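Local coordinates for Mll2253 protein (Mesorhizobium loti, PDB 3Q63), which is of unknown function but belongs to the AHA1 family of helix-grip proteins and may bind a hydrophobic ligand or act on a partner protein, at residues 77-82 / 88-93. Numbering follows the deposited sequence.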
ATOM      1  N   THR B  77      -2.571 -16.067  -6.843  1.00 15.50           N
ATOM      2  CA  THR B  77      -1.936 -15.083  -7.716  1.00 15.24           C
ATOM      3  C   THR B  77      -1.911 -13.750  -6.992  1.00 14.85           C
ATOM      4  O   THR B  77      -2.728 -13.484  -6.106  1.00 13.10           O
ATOM      5  CB  THR B  77      -2.705 -14.886  -9.053  1.00 15.12           C
ATOM      6  OG1 THR B  77      -4.088 -14.642  -8.769  1.00 17.85           O
ATOM      7  CG2 THR B  77      -2.569 -16.109  -9.960  1.00 14.99           C
ATOM      8  N   TRP B  78      -0.964 -12.918  -7.402  1.00 13.82           N
ATOM      9  CA  TRP B  78      -0.734 -11.607  -6.818  1.00 14.30           C
ATOM     10  C   TRP B  78      -0.339 -10.768  -8.026  1.00 14.61           C
ATOM     11  O   TRP B  78       0.846 -10.635  -8.343  1.00 15.94           O
ATOM     12  CB  TRP B  78       0.411 -11.757  -5.820  1.00 14.32           C
ATOM     13  CG  TRP B  78       0.812 -10.561  -5.063  1.00 16.02           C
ATOM     14  CD1 TRP B  78       1.513  -9.484  -5.531  1.00 15.13           C
ATOM     15  CD2 TRP B  78       0.649 -10.358  -3.660  1.00 17.26           C
ATOM     16  NE1 TRP B  78       1.803  -8.629  -4.495  1.00 15.95           N
ATOM     17  CE2 TRP B  78       1.284  -9.143  -3.337  1.00 17.14           C
ATOM     18  CE3 TRP B  78       0.028 -11.091  -2.641  1.00 17.98           C
ATOM     19  CZ2 TRP B  78       1.319  -8.642  -2.033  1.00 19.86           C
ATOM     20  CZ3 TRP B  78       0.062 -10.595  -1.342  1.00 20.37           C
ATOM     21  CH2 TRP B  78       0.704  -9.380  -1.050  1.00 20.21           C
ATOM     22  N   ASN B  79      -1.349 -10.219  -8.702  1.00 14.62           N
ATOM     23  CA  ASN B  79      -1.150  -9.451  -9.931  1.00 15.38           C
ATOM     24  C   ASN B  79      -1.666  -8.035  -9.958  1.00 18.37           C
ATOM     25  O   ASN B  79      -2.550  -7.651  -9.197  1.00 16.79           O
ATOM     26  CB  ASN B  79      -1.824 -10.151 -11.107  1.00 14.10           C
ATOM     27  CG  ASN B  79      -1.414 -11.595 -11.252  1.00 18.70           C
ATOM     28  OD1 ASN B  79      -0.332 -12.007 -10.825  1.00 16.51           O
ATOM     29  ND2 ASN B  79      -2.275 -12.375 -11.889  1.00 18.36           N
ATOM     30  N   LEU B  80      -1.134  -7.272 -10.903  1.00 18.90           N
ATOM     31  CA  LEU B  80      -1.562  -5.898 -11.090  1.00 21.75           C
ATOM     32  C   LEU B  80      -1.300  -5.553 -12.556  1.00 21.29           C
ATOM     33  O   LEU B  80      -0.152  -5.490 -12.995  1.00 22.85           O
ATOM     34  CB  LEU B  80      -0.782  -4.993 -10.131  1.00 22.24           C
ATOM     35  CG  LEU B  80      -1.277  -3.568  -9.933  1.00 26.38           C
ATOM     36  CD1 LEU B  80      -1.040  -3.130  -8.493  1.00 27.05           C
ATOM     37  CD2 LEU B  80      -0.559  -2.662 -10.908  1.00 24.71           C
ATOM     38  N   ALA B  81      -2.372  -5.376 -13.320  1.00 21.25           N
ATOM     39  CA  ALA B  81      -2.243  -5.046 -14.734  1.00 21.78           C
ATOM     40  C   ALA B  81      -1.915  -3.565 -14.884  1.00 21.58           C
ATOM     41  O   ALA B  81      -2.664  -2.702 -14.420  1.00 21.97           O
ATOM     42  CB  ALA B  81      -3.535  -5.378 -15.472  1.00 23.05           C
ATOM     43  N   HIS B  82      -0.787  -3.270 -15.522  1.00 21.72           N
ATOM     44  CA  HIS B  82      -0.374  -1.881 -15.715  1.00 24.15           C
ATOM     45  C   HIS B  82       0.287  -1.720 -17.074  1.00 26.08           C
ATOM     46  O   HIS B  82       0.998  -2.609 -17.548  1.00 23.74           O
ATOM     47  CB  HIS B  82       0.593  -1.457 -14.601  1.00 21.98           C
ATOM     48  CG  HIS B  82       0.755   0.027 -14.461  1.00 22.99           C
ATOM     49  ND1 HIS B  82       1.516   0.785 -15.327  1.00 21.66           N
ATOM     50  CD2 HIS B  82       0.290   0.889 -13.523  1.00 19.69           C
ATOM     51  CE1 HIS B  82       1.519   2.044 -14.925  1.00 22.30           C
ATOM     52  NE2 HIS B  82       0.783   2.133 -13.831  1.00 21.23           N
ATOM     53  N   ASP B  88       3.575  -3.732 -14.285  1.00 28.60           N
ATOM     54  CA  ASP B  88       2.677  -4.809 -14.696  1.00 28.87           C
ATOM     55  C   ASP B  88       3.127  -6.096 -13.997  1.00 28.64           C
ATOM     56  O   ASP B  88       3.897  -6.880 -14.547  1.00 31.72           O
ATOM     57  CB  ASP B  88       2.736  -4.969 -16.214  1.00 30.36           C
ATOM     58  CG  ASP B  88       1.707  -5.945 -16.741  1.00 32.53           C
ATOM     59  OD1 ASP B  88       0.506  -5.763 -16.450  1.00 29.75           O
ATOM     60  OD2 ASP B  88       2.103  -6.888 -17.456  1.00 35.49           O
ATOM     61  N   LEU B  89       2.629  -6.310 -12.785  1.00 26.39           N
ATOM     62  CA  LEU B  89       3.013  -7.466 -11.979  1.00 24.91           C
ATOM     63  C   LEU B  89       2.168  -8.712 -12.177  1.00 23.88           C
ATOM     64  O   LEU B  89       0.943  -8.659 -12.201  1.00 24.25           O
ATOM     65  CB  LEU B  89       3.001  -7.074 -10.497  1.00 24.52           C
ATOM     66  CG  LEU B  89       3.530  -8.051  -9.441  1.00 26.40           C
ATOM     67  CD1 LEU B  89       4.984  -8.411  -9.731  1.00 25.51           C
ATOM     68  CD2 LEU B  89       3.414  -7.400  -8.070  1.00 23.85           C
ATOM     69  N   ARG B  90       2.849  -9.841 -12.309  1.00 23.39           N
ATOM     70  CA  ARG B  90       2.203 -11.131 -12.484  1.00 24.02           C
ATOM     71  C   ARG B  90       3.017 -12.106 -11.640  1.00 22.57           C
ATOM     72  O   ARG B  90       4.164 -12.428 -11.970  1.00 18.85           O
ATOM     73  CB  ARG B  90       2.242 -11.537 -13.953  1.00 28.65           C
ATOM     74  CG  ARG B  90       1.542 -12.838 -14.254  1.00 34.07           C
ATOM     75  CD  ARG B  90       1.622 -13.151 -15.735  1.00 38.96           C
ATOM     76  NE  ARG B  90       0.936 -14.399 -16.062  1.00 43.79           N
ATOM     77  CZ  ARG B  90       1.330 -15.601 -15.650  1.00 44.77           C
ATOM     78  NH1 ARG B  90       0.639 -16.675 -15.996  1.00 44.20           N
ATOM     79  NH2 ARG B  90       2.421 -15.726 -14.902  1.00 46.43           N
ATOM     80  N   SER B  91       2.438 -12.574 -10.542  1.00 19.26           N
ATOM     81  CA  SER B  91       3.189 -13.473  -9.675  1.00 18.74           C
ATOM     82  C   SER B  91       2.316 -14.422  -8.876  1.00 17.85           C
ATOM     83  O   SER B  91       1.092 -14.269  -8.803  1.00 17.23           O
ATOM     84  CB  SER B  91       4.035 -12.649  -8.708  1.00 19.90           C
ATOM     85  OG  SER B  91       3.206 -11.977  -7.773  1.00 23.22           O
ATOM     86  N   VAL B  92       2.970 -15.402  -8.269  1.00 16.74           N
ATOM     87  CA  VAL B  92       2.291 -16.384  -7.444  1.00 15.93           C
ATOM     88  C   VAL B  92       2.919 -16.382  -6.055  1.00 16.22           C
ATOM     89  O   VAL B  92       4.139 -16.483  -5.915  1.00 17.68           O
ATOM     90  CB  VAL B  92       2.414 -17.815  -8.021  1.00 13.67           C
ATOM     91  CG1 VAL B  92       1.775 -18.811  -7.067  1.00 12.50           C
ATOM     92  CG2 VAL B  92       1.745 -17.882  -9.378  1.00 15.25           C
ATOM     93  N   VAL B  93       2.077 -16.259  -5.039  1.00 14.35           N
ATOM     94  CA  VAL B  93       2.522 -16.264  -3.658  1.00 15.11           C
ATOM     95  C   VAL B  93       2.099 -17.600  -3.055  1.00 15.71           C
ATOM     96  O   VAL B  93       0.922 -17.948  -3.101  1.00 14.06           O
ATOM     97  CB  VAL B  93       1.857 -15.120  -2.839  1.00 14.11           C
ATOM     98  CG1 VAL B  93       2.160 -15.301  -1.355  1.00 15.00           C
ATOM     99  CG2 VAL B  93       2.373 -13.756  -3.309  1.00 14.82           C
TER
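The indole of Trp78 lies between Leu89 and Val93: Leu89 CD2 meets the ring edge-on, in its plane, 3.8 Å from CD1, while a methyl of Val93, CG2, comes in obliquely at 3.6 Å from CE3. The indole reaches the Leu89 and Val93 side of the hairpin because CG stands anti to the backbone N (chi1 -178°). Ser91 OG lies 3.4 Å from Trp78 CB. The rotation of its side chain (chi1 69°) swings this hydroxyl toward Trp78 O, to which it donates at 2.8 Å, in the carbonyl plane and on a lone pair; OG is also hydrogen-bonded to Gln110. The backbones of 77-82 and 88-93 run antiparallel and prolong the pairing of strands 73-77 and 92-100. Trp78 N binds Ser91 O at 2.8 Å, from above the carbonyl plane, and Leu80 N binds Leu89 O at 2.8 Å; the return bonds, from Ser91 N to Trp78 O and from Leu89 N to Leu80 O, are weak. Farther out, Asp88 replaces a backbone acceptor with its carboxylate: OD1 takes the N-H of His82 on its anti side at 3.0 Å, in a nearly straight bond (165°). Trp128 meets the Trp78 ring; Trp78 NE1 bonds to Trp57 O of the second subunit and His82 NE2 to Asp62 OD2 of the second subunit. With only a methyl at Trp78, as in an alanine here, Leu89 and Val93 would probably face a gap and Trp57 O of the second subunit would lose this donor. Trp78 thus has its carbonyl fixed within the hairpin and its indole N-H committed across the dimer interface, coupling the hairpin pairing to subunit association.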